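Local coordinates for protein 4-alpha-glucanotransferase (Corynebacterium glutamicum, PDB 5B68) that belongs to the amylomaltases (disproportionating enzymes), joining a TIM-barrel-type glucanotransferase domain to an N-terminal beta-sandwich domain, at residues L297-F301 with M354-L359; A224-P228 with W330-E335; L139-K145 with C157-P163; G439-W443 with D486-L490. Numbering follows the deposited sequence.

Contact 1. Residues L297-F301 with M354-L359; sequences LRAIF and MFYMWL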
loop_
_atom_site.group_PDB
_atom_site.type_symbol
_atom_site.label_atom_id
_atom_site.label_comp_id
_atom_site.label_asym_id
_atom_site.label_seq_id
_atom_site.Cartn_x
_atom_site.Cartn_y
_atom_site.Cartn_z
ATOM N N LEU A 297 8.441 -26.128 -6.664
ATOM C CA LEU A 297 8.153 -25.291 -7.855
ATOM C C LEU A 297 9.258 -25.534 -8.909
ATOM O O LEU A 297 8.946 -25.662 -10.078
ATOM C CB LEU A 297 8.083 -23.839 -7.477
ATOM C CG LEU A 297 6.752 -23.555 -6.778
ATOM C CD1 LEU A 297 6.899 -22.329 -5.884
ATOM C CD2 LEU A 297 5.660 -23.373 -7.855
ATOM N N ARG A 298 10.480 -25.740 -8.429
ATOM C CA ARG A 298 11.625 -26.045 -9.309
ATOM C C ARG A 298 11.372 -27.341 -10.050
ATOM O O ARG A 298 11.611 -27.409 -11.261
ATOM C CB ARG A 298 12.965 -26.031 -8.549
ATOM C CG ARG A 298 13.458 -24.635 -8.254
ATOM C CD ARG A 298 14.864 -24.649 -7.718
ATOM N NE ARG A 298 14.914 -25.193 -6.374
ATOM C CZ ARG A 298 14.879 -24.491 -5.232
ATOM N NH1 ARG A 298 14.759 -23.166 -5.221
ATOM N NH2 ARG A 298 14.971 -25.148 -4.082
ATOM N N ALA A 299 10.815 -28.346 -9.384
ATOM C CA ALA A 299 10.392 -29.560 -10.100
ATOM C C ALA A 299 9.236 -29.370 -11.070
ATOM O O ALA A 299 9.230 -29.904 -12.176
ATOM C CB ALA A 299 10.115 -30.688 -9.105
ATOM N N ILE A 300 8.212 -28.599 -10.703
ATOM C CA ILE A 300 7.087 -28.502 -11.635
ATOM C C ILE A 300 7.493 -27.676 -12.858
ATOM O O ILE A 300 6.875 -27.794 -13.931
ATOM C CB ILE A 300 5.888 -27.809 -10.940
ATOM C CG1 ILE A 300 5.370 -28.668 -9.762
ATOM C CG2 ILE A 300 4.758 -27.519 -11.924
ATOM C CD1 ILE A 300 4.579 -27.903 -8.722
ATOM N N PHE A 301 8.479 -26.774 -12.664
ATOM C CA PHE A 301 8.925 -25.886 -13.755
ATOM C C PHE A 301 9.428 -26.696 -14.949
ATOM O O PHE A 301 9.289 -26.256 -16.122
ATOM C CB PHE A 301 10.001 -24.963 -13.269
ATOM C CG PHE A 301 10.528 -23.990 -14.328
ATOM C CD1 PHE A 301 9.682 -23.061 -14.937
ATOM C CD2 PHE A 301 11.888 -23.985 -14.671
ATOM C CE1 PHE A 301 10.179 -22.161 -15.866
ATOM C CE2 PHE A 301 12.395 -23.068 -15.595
ATOM C CZ PHE A 301 11.547 -22.157 -16.185
ATOM N N MET A 354 13.751 -17.028 -16.127
ATOM C CA MET A 354 12.508 -17.539 -16.643
ATOM C C MET A 354 11.649 -18.167 -15.530
ATOM O O MET A 354 10.429 -18.044 -15.552
ATOM C CB MET A 354 12.756 -18.541 -17.736
ATOM C CG MET A 354 11.495 -19.016 -18.411
ATOM S SD MET A 354 10.473 -17.774 -19.218
ATOM C CE MET A 354 11.401 -17.494 -20.732
ATOM N N PHE A 355 12.333 -18.891 -14.630
ATOM C CA PHE A 355 11.685 -19.501 -13.452
ATOM C C PHE A 355 11.019 -18.423 -12.600
ATOM O O PHE A 355 9.859 -18.616 -12.193
ATOM C CB PHE A 355 12.705 -20.218 -12.617
ATOM C CG PHE A 355 12.166 -20.699 -11.281
ATOM C CD1 PHE A 355 11.341 -21.821 -11.224
ATOM C CD2 PHE A 355 12.555 -20.055 -10.121
ATOM C CE1 PHE A 355 10.868 -22.270 -9.986
ATOM C CE2 PHE A 355 12.106 -20.516 -8.903
ATOM C CZ PHE A 355 11.259 -21.631 -8.867
ATOM N N TYR A 356 11.698 -17.304 -12.372
ATOM C CA TYR A 356 11.062 -16.244 -11.538
ATOM C C TYR A 356 9.947 -15.544 -12.269
ATOM O O TYR A 356 8.930 -15.117 -11.647
ATOM C CB TYR A 356 12.103 -15.323 -10.929
ATOM C CG TYR A 356 12.951 -16.005 -9.912
ATOM C CD1 TYR A 356 12.424 -16.312 -8.662
ATOM C CD2 TYR A 356 14.299 -16.401 -10.193
ATOM C CE1 TYR A 356 13.165 -16.961 -7.701
ATOM C CE2 TYR A 356 15.058 -17.036 -9.227
ATOM C CZ TYR A 356 14.478 -17.317 -7.965
ATOM O OH TYR A 356 15.195 -17.926 -6.951
ATOM N N MET A 357 10.028 -15.469 -13.587
ATOM C CA MET A 357 8.901 -14.967 -14.401
ATOM C C MET A 357 7.693 -15.869 -14.275
ATOM O O MET A 357 6.508 -15.432 -14.064
ATOM C CB MET A 357 9.322 -14.767 -15.859
ATOM C CG MET A 357 10.398 -13.692 -16.000
ATOM S SD MET A 357 11.072 -13.678 -17.720
ATOM C CE MET A 357 9.714 -12.899 -18.518
ATOM N N TRP A 358 7.966 -17.170 -14.308
ATOM C CA TRP A 358 6.929 -18.157 -14.277
ATOM C C TRP A 358 6.223 -18.132 -12.927
ATOM O O TRP A 358 4.986 -18.250 -12.904
ATOM C CB TRP A 358 7.566 -19.526 -14.596
ATOM C CG TRP A 358 6.705 -20.728 -14.490
ATOM C CD1 TRP A 358 5.804 -21.127 -15.350
ATOM C CD2 TRP A 358 6.755 -21.697 -13.443
ATOM N NE1 TRP A 358 5.248 -22.336 -14.939
ATOM C CE2 TRP A 358 5.840 -22.688 -13.754
ATOM C CE3 TRP A 358 7.521 -21.823 -12.282
ATOM C CZ2 TRP A 358 5.607 -23.805 -12.924
ATOM C CZ3 TRP A 358 7.316 -22.968 -11.457
ATOM C CH2 TRP A 358 6.344 -23.926 -11.797
ATOM N N LEU A 359 6.981 -17.986 -11.828
ATOM C CA LEU A 359 6.331 -17.814 -10.490
ATOM C C LEU A 359 5.330 -16.651 -10.462
ATOM O O LEU A 359 4.269 -16.788 -9.891
ATOM C CB LEU A 359 7.341 -17.535 -9.404
ATOM C CG LEU A 359 8.288 -18.705 -9.109
ATOM C CD1 LEU A 359 9.212 -18.412 -7.939
ATOM C CD2 LEU A 359 7.517 -19.992 -8.887
#
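Aromatic rings dominate the crossing of helices 297-301 and 354-359, whose short axes approach to 11.0 Å at 101°, nearly perpendicular. Phe301, Phe355 and Trp358 form a cluster. Phe355 turns its ring edge to the face of Phe301 in a T-shaped pair (centroids 5.6 Å apart, planes at 79°), while the Phe301 and Trp358 six-membered rings meet obliquely, 5.2 Å between centroids. Two CH-pi contacts bring backbone into the cluster: Phe355 CA lies 4.0 Å from the centroid of the Phe301 ring, and Phe301 CA 4.0 Å from that of the Trp358 six-membered ring, each over the ring face. Aliphatic contacts extend the interface. Leu297 CD1 meets Leu359 CD2 at 3.9 Å and Leu297 CD2 meets Trp358 CZ3 at 4.0 Å; Ile300 CG2 reaches the indole edge at Trp358 CH2 (3.9 Å), and Met354 CG touches the Phe301 ring edge at CZ (3.9 Å). No hydrogen bond joins the segments, so close fit and largely apolar packing hold them, with 414 Å² buried over both sides. The contact packs the C-terminal part of helix 286-301 across helix 349-376; Phe313 of helix 307-338 adds another edge-to-face partner to Trp358, and Ile253 covers Leu297 and Ile300 from a loop.

Contact 2. Residues A224-P228 with W330-E335; sequences AEPLP and WCADRE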
loop_
_atom_site.group_PDB
_atom_site.type_symbol
_atom_site.label_atom_id
_atom_site.label_comp_id
_atom_site.label_asym_id
_atom_site.label_seq_id
_atom_site.Cartn_x
_atom_site.Cartn_y
_atom_site.Cartn_z
ATOM N N ALA A 224 8.665 -10.497 -1.475
ATOM C CA ALA A 224 9.785 -10.197 -0.627
ATOM C C ALA A 224 10.996 -10.902 -1.226
ATOM O O ALA A 224 11.064 -11.085 -2.409
ATOM C CB ALA A 224 9.523 -10.631 0.800
ATOM N N GLU A 225 11.962 -11.254 -0.405
ATOM C CA GLU A 225 13.093 -12.026 -0.871
ATOM C C GLU A 225 12.680 -13.275 -1.644
ATOM O O GLU A 225 11.726 -13.914 -1.279
ATOM C CB GLU A 225 13.971 -12.392 0.320
ATOM C CG GLU A 225 14.593 -11.190 1.004
ATOM C CD GLU A 225 13.740 -10.597 2.115
ATOM O OE1 GLU A 225 12.611 -11.050 2.310
ATOM O OE2 GLU A 225 14.200 -9.663 2.781
ATOM N N PRO A 226 13.385 -13.588 -2.733
ATOM C CA PRO A 226 13.025 -14.686 -3.584
ATOM C C PRO A 226 13.375 -16.060 -3.045
ATOM O O PRO A 226 12.963 -17.058 -3.656
ATOM C CB PRO A 226 13.844 -14.427 -4.867
ATOM C CG PRO A 226 15.043 -13.680 -4.403
ATOM C CD PRO A 226 14.651 -12.938 -3.137
ATOM N N LEU A 227 14.118 -16.142 -1.951
ATOM C CA LEU A 227 14.321 -17.398 -1.235
ATOM C C LEU A 227 14.560 -17.067 0.229
ATOM O O LEU A 227 14.918 -15.961 0.522
ATOM C CB LEU A 227 15.466 -18.221 -1.820
ATOM C CG LEU A 227 16.871 -17.658 -1.772
ATOM C CD1 LEU A 227 17.858 -18.652 -2.355
ATOM C CD2 LEU A 227 16.955 -16.346 -2.514
ATOM N N PRO A 228 14.374 -18.001 1.144
ATOM C CA PRO A 228 14.551 -17.690 2.565
ATOM C C PRO A 228 16.005 -17.389 2.890
ATOM O O PRO A 228 16.826 -17.888 2.157
ATOM C CB PRO A 228 14.135 -18.974 3.273
ATOM C CG PRO A 228 13.814 -19.964 2.232
ATOM C CD PRO A 228 14.157 -19.428 0.897
ATOM N N TRP A 330 16.833 -9.840 -11.192
ATOM C CA TRP A 330 17.270 -9.516 -9.867
ATOM C C TRP A 330 17.123 -10.753 -8.958
ATOM O O TRP A 330 18.047 -11.042 -8.182
ATOM C CB TRP A 330 16.516 -8.299 -9.269
ATOM C CG TRP A 330 16.882 -7.966 -7.870
ATOM C CD1 TRP A 330 17.807 -7.083 -7.455
ATOM C CD2 TRP A 330 16.297 -8.530 -6.675
ATOM N NE1 TRP A 330 17.877 -7.085 -6.066
ATOM C CE2 TRP A 330 16.958 -7.969 -5.584
ATOM C CE3 TRP A 330 15.275 -9.457 -6.450
ATOM C CZ2 TRP A 330 16.646 -8.312 -4.254
ATOM C CZ3 TRP A 330 14.960 -9.805 -5.096
ATOM C CH2 TRP A 330 15.642 -9.234 -4.054
ATOM N N CYS A 331 15.990 -11.449 -9.034
ATOM C CA CYS A 331 15.831 -12.687 -8.228
ATOM C C CYS A 331 16.906 -13.745 -8.569
ATOM O O CYS A 331 17.471 -14.325 -7.693
ATOM C CB CYS A 331 14.511 -13.344 -8.445
ATOM S SG CYS A 331 13.139 -12.256 -7.807
ATOM N N ALA A 332 17.138 -13.937 -9.846
ATOM C CA ALA A 332 18.191 -14.877 -10.318
ATOM C C ALA A 332 19.543 -14.487 -9.766
ATOM O O ALA A 332 20.288 -15.327 -9.177
ATOM C CB ALA A 332 18.157 -14.910 -11.848
ATOM N N ASP A 333 19.859 -13.198 -9.809
ATOM C CA ASP A 333 21.120 -12.727 -9.270
ATOM C C ASP A 333 21.253 -12.931 -7.757
ATOM O O ASP A 333 22.364 -13.246 -7.299
ATOM C CB ASP A 333 21.375 -11.272 -9.605
ATOM C CG ASP A 333 21.679 -11.054 -11.075
ATOM O OD1 ASP A 333 22.029 -12.040 -11.771
ATOM O OD2 ASP A 333 21.508 -9.899 -11.511
ATOM N N ARG A 334 20.183 -12.686 -7.005
ATOM C CA ARG A 334 20.185 -12.888 -5.564
ATOM C C ARG A 334 20.333 -14.357 -5.192
ATOM O O ARG A 334 21.065 -14.710 -4.302
ATOM C CB ARG A 334 18.910 -12.316 -4.944
ATOM C CG ARG A 334 19.006 -10.830 -4.628
ATOM C CD ARG A 334 19.575 -10.586 -3.241
ATOM N NE ARG A 334 19.009 -11.565 -2.325
ATOM C CZ ARG A 334 18.257 -11.294 -1.262
ATOM N NH1 ARG A 334 17.777 -12.291 -0.543
ATOM N NH2 ARG A 334 17.997 -10.051 -0.913
ATOM N N GLU A 335 19.618 -15.204 -5.900
ATOM C CA GLU A 335 19.712 -16.633 -5.705
ATOM C C GLU A 335 21.175 -17.109 -5.935
ATOM O O GLU A 335 21.752 -17.878 -5.154
ATOM C CB GLU A 335 18.769 -17.409 -6.630
ATOM C CG GLU A 335 19.036 -18.908 -6.560
ATOM C CD GLU A 335 18.106 -19.807 -7.312
ATOM O OE1 GLU A 335 18.472 -20.984 -7.486
ATOM O OE2 GLU A 335 17.025 -19.399 -7.754
#
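Glu225 opens the approach of this loop to the helix by laying its CG 3.7 Å from Arg334 NH1; its carboxylate turns back to the loop itself, where OE1 accepts from the backbone N of Glu231. Pro226 follows and has the largest buried area of the contact. Its CD sits 3.7 Å from Trp330 CZ3 and 4.1 Å from Arg334 NH1, over the face of the guanidinium, while its CB meets Cys331 SG at 3.7 Å, so the pyrrolidine ring fills a notch between side chains from successive helical turns. Leu227 rests CD2 4.2 Å from Glu335 CA and CD1 4.4 Å from Glu335 CG; the carboxylate of Glu335 bonds to Tyr356 of helix 349-376. Pro228 then turns away to pack on helix 286-301. No hydrogen bond links the two segments. A proline-bearing loop leaving strand 215-218 of the parallel sheet is thus fitted against helix 307-338, a loop-on-helix contact within the TIM-barrel-type glucanotransferase domain.

Contact 3. Residues L139-K145 with C157-P163; sequences LPLGWHK and CGLIITP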
loop_
_atom_site.group_PDB
_atom_site.type_symbol
_atom_site.label_atom_id
_atom_site.label_comp_id
_atom_site.label_asym_id
_atom_site.label_seq_id
_atom_site.Cartn_x
_atom_site.Cartn_y
_atom_site.Cartn_z
ATOM N N LEU A 139 -10.464 14.708 -24.120
ATOM C CA LEU A 139 -9.647 13.517 -24.206
ATOM C C LEU A 139 -10.203 12.417 -23.301
ATOM O O LEU A 139 -10.715 12.691 -22.240
ATOM C CB LEU A 139 -8.207 13.828 -23.817
ATOM C CG LEU A 139 -7.471 14.904 -24.610
ATOM C CD1 LEU A 139 -6.057 15.043 -24.104
ATOM C CD2 LEU A 139 -7.456 14.603 -26.089
ATOM N N PRO A 140 -10.089 11.175 -23.732
ATOM C CA PRO A 140 -10.498 10.043 -22.896
ATOM C C PRO A 140 -9.520 9.897 -21.749
ATOM O O PRO A 140 -8.360 10.338 -21.858
ATOM C CB PRO A 140 -10.406 8.840 -23.870
ATOM C CG PRO A 140 -9.415 9.233 -24.882
ATOM C CD PRO A 140 -9.510 10.719 -25.033
ATOM N N LEU A 141 -9.944 9.162 -20.746
ATOM C CA LEU A 141 -9.048 8.722 -19.668
ATOM C C LEU A 141 -7.916 7.926 -20.235
ATOM O O LEU A 141 -8.098 7.277 -21.230
ATOM C CB LEU A 141 -9.829 7.873 -18.676
ATOM C CG LEU A 141 -10.989 8.549 -17.952
ATOM C CD1 LEU A 141 -11.568 7.571 -16.925
ATOM C CD2 LEU A 141 -10.571 9.769 -17.213
ATOM N N GLY A 142 -6.731 8.028 -19.638
ATOM C CA GLY A 142 -5.696 7.052 -19.940
ATOM C C GLY A 142 -4.353 7.677 -20.148
ATOM O O GLY A 142 -4.050 8.802 -19.687
ATOM N N TRP A 143 -3.512 6.860 -20.775
ATOM C CA TRP A 143 -2.086 7.071 -20.847
ATOM C C TRP A 143 -1.684 7.447 -22.249
ATOM O O TRP A 143 -1.420 6.604 -23.066
ATOM C CB TRP A 143 -1.365 5.786 -20.400
ATOM C CG TRP A 143 -1.674 5.501 -19.001
ATOM C CD1 TRP A 143 -2.728 4.802 -18.524
ATOM C CD2 TRP A 143 -0.975 5.996 -17.870
ATOM N NE1 TRP A 143 -2.721 4.806 -17.160
ATOM C CE2 TRP A 143 -1.649 5.538 -16.733
ATOM C CE3 TRP A 143 0.165 6.770 -17.706
ATOM C CZ2 TRP A 143 -1.213 5.825 -15.453
ATOM C CZ3 TRP A 143 0.591 7.053 -16.443
ATOM C CH2 TRP A 143 -0.097 6.593 -15.327
ATOM N N HIS A 144 -1.670 8.749 -22.484
ATOM C CA HIS A 144 -1.350 9.353 -23.763
ATOM C C HIS A 144 0.053 9.957 -23.798
ATOM O O HIS A 144 0.794 9.848 -22.850
ATOM C CB HIS A 144 -2.400 10.400 -24.111
ATOM C CG HIS A 144 -3.792 9.970 -23.791
ATOM N ND1 HIS A 144 -4.272 8.726 -24.115
ATOM C CD2 HIS A 144 -4.784 10.588 -23.119
ATOM C CE1 HIS A 144 -5.512 8.613 -23.695
ATOM N NE2 HIS A 144 -5.846 9.727 -23.081
ATOM N N LYS A 145 0.404 10.548 -24.930
ATOM C CA LYS A 145 1.670 11.219 -25.066
ATOM C C LYS A 145 1.562 12.555 -25.780
ATOM O O LYS A 145 0.790 12.696 -26.694
ATOM C CB LYS A 145 2.634 10.337 -25.836
ATOM C CG LYS A 145 3.125 9.135 -25.063
ATOM C CD LYS A 145 4.477 8.707 -25.575
ATOM C CE LYS A 145 4.964 7.444 -24.902
ATOM N NZ LYS A 145 6.004 6.795 -25.738
ATOM N N CYS A 157 6.499 13.587 -23.887
ATOM C CA CYS A 157 6.204 13.406 -22.496
ATOM C C CYS A 157 4.863 12.702 -22.326
ATOM O O CYS A 157 4.067 12.664 -23.226
ATOM C CB CYS A 157 6.286 14.701 -21.717
ATOM S SG CYS A 157 4.873 15.790 -21.972
ATOM N N GLY A 158 4.637 12.068 -21.166
ATOM C CA GLY A 158 3.323 11.486 -20.917
ATOM C C GLY A 158 2.332 12.617 -20.763
ATOM O O GLY A 158 2.673 13.682 -20.256
ATOM N N LEU A 159 1.125 12.336 -21.191
ATOM C CA LEU A 159 -0.072 13.139 -21.014
ATOM C C LEU A 159 -1.132 12.210 -20.454
ATOM O O LEU A 159 -1.619 11.297 -21.169
ATOM C CB LEU A 159 -0.573 13.720 -22.350
ATOM C CG LEU A 159 -1.896 14.517 -22.292
ATOM C CD1 LEU A 159 -1.876 15.686 -21.330
ATOM C CD2 LEU A 159 -2.342 15.030 -23.654
ATOM N N ILE A 160 -1.455 12.392 -19.177
ATOM C CA ILE A 160 -2.197 11.419 -18.439
ATOM C C ILE A 160 -3.487 12.077 -17.989
ATOM O O ILE A 160 -3.449 13.081 -17.298
ATOM C CB ILE A 160 -1.369 10.973 -17.239
ATOM C CG1 ILE A 160 -0.014 10.370 -17.725
ATOM C CG2 ILE A 160 -2.137 9.931 -16.455
ATOM C CD1 ILE A 160 1.071 10.560 -16.733
ATOM N N ILE A 161 -4.590 11.505 -18.369
ATOM C CA ILE A 161 -5.892 12.095 -18.137
ATOM C C ILE A 161 -6.668 11.243 -17.085
ATOM O O ILE A 161 -6.837 10.009 -17.225
ATOM C CB ILE A 161 -6.662 12.148 -19.457
ATOM C CG1 ILE A 161 -5.877 12.947 -20.542
ATOM C CG2 ILE A 161 -8.027 12.736 -19.238
ATOM C CD1 ILE A 161 -5.574 14.402 -20.162
ATOM N N THR A 162 -7.086 11.903 -16.020
ATOM C CA THR A 162 -7.502 11.211 -14.821
ATOM C C THR A 162 -8.963 11.543 -14.519
ATOM O O THR A 162 -9.489 12.565 -14.959
ATOM C CB THR A 162 -6.626 11.578 -13.656
ATOM O OG1 THR A 162 -6.881 12.917 -13.250
ATOM C CG2 THR A 162 -5.126 11.358 -13.924
ATOM N N PRO A 163 -9.670 10.604 -13.873
ATOM C CA PRO A 163 -11.107 10.865 -13.645
ATOM C C PRO A 163 -11.396 11.832 -12.513
ATOM O O PRO A 163 -10.717 11.833 -11.474
ATOM C CB PRO A 163 -11.673 9.465 -13.373
ATOM C CG PRO A 163 -10.530 8.779 -12.706
ATOM C CD PRO A 163 -9.300 9.240 -13.443
#
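An antiparallel beta hairpin, strands 142-150 and 153-162 of the N-terminal beta sandwich, is seen here at its open end. Four backbone hydrogen bonds fix the register: Gly142 N to Ile161 O and Ile161 N to Gly142 O, both 3.1 Å, then His144 N to Leu159 O (2.9 Å) and Leu159 N to His144 O (3.0 Å). Trp143 and Ile160 are a non-hydrogen-bonded pair between them, with Ile160 CG2 over the indole face, 4.0 Å from the centroid of the six-membered ring of Trp143. On the face bearing His144, Leu159 and Ile161, Leu139 CD1 reaches Leu159 CD2 at 3.7 Å. Gly142, at phi 136°, adopts angles that would jam a CB against the preceding carbonyl, and His144 NE2 donates to Pro140 O (2.9 Å), linking strand to preceding loop. Trp143 packs on helices 441-452 and 487-500, its NE1 bonded to Glu497. Backbone polarity is thus shared: Gly158 and Ile160 bond on to Val77, while the indole, with Leu141 and Pro163 on Leu496, helps join sandwich to glucanotransferase domain.

Contact 4. Residues G439-W443 with D486-L490; sequences GYIPW and DHNAL
Two waters bridge one phenol to the start of a helix: Tyr440 OH is 2.6 Å from water 1, which donates to Asp486 OD2 (2.6 Å), and 2.8 Å from water 2, which accepts from Asp486 N (3.0 Å). Tyr440 is the N-cap residue of helix 441-452. Gly439 (phi/psi 71°/20°) is the C-prime residue of a Schellman motif ending helix 434-437, and Tyr440 (61°/20°) also has positive phi. Asp486 N-caps helix 487-500, its OD1 accepting a weak bond from Ala489 N (3.3 Å), while Leu490 N bonds to Asp486 O (3.0 Å). The nearest CA pairs are Tyr440 with Ala489, 8.0 Å, and Trp443 with Leu490, 7.8 Å. Tyr440 takes chi1 m (-69°), chi2 -89°, so that Ala489 CB lies over its ring, 3.7 Å from the Tyr440 centroid and 3.3 Å from Tyr440 CZ. Trp443, chi1 t and chi2 -136°, donates from NE1 to Leu490 O (3.1 Å). Leu490, chi1 m and chi2 t, places CD2 3.7 Å from the centroid of the five-membered ring of Trp443 and 3.9 Å from Tyr440 CE1. Such joining of two helix N-termini couples CH-pi packing to polar ends: aromatic faces cover Ala489 and Leu490, while the indole NH and the phenol OH reach the backbone, directly or through water.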
loop_
_atom_site.group_PDB
_atom_site.type_symbol
_atom_site.label_atom_id
_atom_site.label_comp_id
_atom_site.label_asym_id
_atom_site.label_seq_id
_atom_site.Cartn_x
_atom_site.Cartn_y
_atom_site.Cartn_z
ATOM N N GLY A 439 7.203 9.793 -16.520
ATOM C CA GLY A 439 5.804 9.713 -16.875
ATOM C C GLY A 439 4.961 8.941 -15.887
ATOM O O GLY A 439 3.909 8.484 -16.200
ATOM N N TYR A 440 5.475 8.810 -14.687
ATOM C CA TYR A 440 4.839 8.097 -13.588
ATOM C C TYR A 440 4.625 6.600 -13.918
ATOM O O TYR A 440 3.756 5.930 -13.327
ATOM C CB TYR A 440 3.546 8.783 -13.149
ATOM C CG TYR A 440 3.784 10.097 -12.484
ATOM C CD1 TYR A 440 3.995 10.168 -11.080
ATOM C CD2 TYR A 440 3.765 11.302 -13.197
ATOM C CE1 TYR A 440 4.280 11.360 -10.458
ATOM C CE2 TYR A 440 3.987 12.508 -12.568
ATOM C CZ TYR A 440 4.310 12.540 -11.176
ATOM O OH TYR A 440 4.519 13.667 -10.467
ATOM N N ILE A 441 5.356 6.069 -14.897
ATOM C CA ILE A 441 5.056 4.745 -15.343
ATOM C C ILE A 441 5.290 3.679 -14.242
ATOM O O ILE A 441 4.486 2.739 -14.165
ATOM C CB ILE A 441 5.818 4.403 -16.647
ATOM C CG1 ILE A 441 5.329 5.313 -17.780
ATOM C CG2 ILE A 441 5.728 2.909 -16.944
ATOM C CD1 ILE A 441 3.872 5.130 -18.217
ATOM N N PRO A 442 6.318 3.850 -13.376
ATOM C CA PRO A 442 6.469 2.876 -12.260
ATOM C C PRO A 442 5.294 2.862 -11.245
ATOM O O PRO A 442 4.925 1.805 -10.725
ATOM C CB PRO A 442 7.750 3.336 -11.626
ATOM C CG PRO A 442 8.569 3.840 -12.805
ATOM C CD PRO A 442 7.527 4.661 -13.499
ATOM N N TRP A 443 4.704 4.034 -11.030
ATOM C CA TRP A 443 3.519 4.174 -10.136
ATOM C C TRP A 443 2.313 3.503 -10.835
ATOM O O TRP A 443 1.580 2.678 -10.243
ATOM C CB TRP A 443 3.257 5.651 -9.877
ATOM C CG TRP A 443 2.071 6.000 -9.046
ATOM C CD1 TRP A 443 1.189 6.979 -9.321
ATOM C CD2 TRP A 443 1.721 5.506 -7.748
ATOM N NE1 TRP A 443 0.239 7.061 -8.340
ATOM C CE2 TRP A 443 0.583 6.221 -7.329
ATOM C CE3 TRP A 443 2.256 4.545 -6.897
ATOM C CZ2 TRP A 443 -0.067 5.960 -6.120
ATOM C CZ3 TRP A 443 1.641 4.272 -5.725
ATOM C CH2 TRP A 443 0.474 5.005 -5.313
ATOM N N ASP A 486 3.772 15.862 -6.433
ATOM C CA ASP A 486 2.666 16.377 -7.184
ATOM C C ASP A 486 1.433 15.516 -6.922
ATOM O O ASP A 486 1.230 14.478 -7.605
ATOM C CB ASP A 486 3.006 16.473 -8.661
ATOM C CG ASP A 486 1.872 17.021 -9.499
ATOM O OD1 ASP A 486 0.719 17.329 -9.036
ATOM O OD2 ASP A 486 2.198 17.271 -10.670
ATOM N N HIS A 487 0.598 15.957 -5.964
ATOM C CA HIS A 487 -0.578 15.154 -5.584
ATOM C C HIS A 487 -1.582 14.991 -6.749
ATOM O O HIS A 487 -2.302 13.970 -6.851
ATOM C CB HIS A 487 -1.275 15.700 -4.323
ATOM C CG HIS A 487 -1.676 17.116 -4.486
ATOM N ND1 HIS A 487 -2.884 17.477 -5.028
ATOM C CD2 HIS A 487 -0.963 18.249 -4.359
ATOM C CE1 HIS A 487 -2.923 18.782 -5.184
ATOM N NE2 HIS A 487 -1.768 19.273 -4.797
ATOM N N ASN A 488 -1.654 15.976 -7.621
ATOM C CA ASN A 488 -2.519 15.856 -8.774
ATOM C C ASN A 488 -2.124 14.656 -9.658
ATOM O O ASN A 488 -3.004 13.930 -10.145
ATOM C CB ASN A 488 -2.604 17.078 -9.589
ATOM C CG ASN A 488 -3.420 18.171 -8.909
ATOM O OD1 ASN A 488 -4.468 17.946 -8.326
ATOM N ND2 ASN A 488 -2.917 19.345 -8.990
ATOM N N ALA A 489 -0.832 14.460 -9.782
ATOM C CA ALA A 489 -0.332 13.253 -10.425
ATOM C C ALA A 489 -0.503 11.969 -9.620
ATOM O O ALA A 489 -1.091 11.022 -10.134
ATOM C CB ALA A 489 1.115 13.462 -10.866
ATOM N N LEU A 490 -0.044 11.911 -8.369
ATOM C CA LEU A 490 -0.104 10.658 -7.611
ATOM C C LEU A 490 -1.551 10.247 -7.308
ATOM O O LEU A 490 -1.945 9.091 -7.509
ATOM C CB LEU A 490 0.724 10.775 -6.332
ATOM C CG LEU A 490 2.257 10.793 -6.550
ATOM C CD1 LEU A 490 3.017 10.766 -5.268
ATOM C CD2 LEU A 490 2.701 9.609 -7.386
HETATM O O HOH W 1 4.252 15.946 -11.682
HETATM O O HOH W 2 5.721 14.149 -7.934
#

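From the N terminus, contact 3 comes first, a local hairpin closure in the beta sandwich. Contact 2 opens next, spanning 101 residues between the loop after strand 215-218 and helix 307-338; contact 1 opens within that span and closes beyond it, so the two cross. They touch through Tyr356, whose OH probably bonds to Glu335 and whose ring packs on Cys331 and Pro226, tying helices 286-301, 307-338 and 349-376 to the loop. Contact 4 follows in series, joining the starts of helices 441-452 and 487-500. Although far along the chain from contact 3, it meets it in space, Trp143 and Ile160 packing on Gly439, at the junction of the two domains.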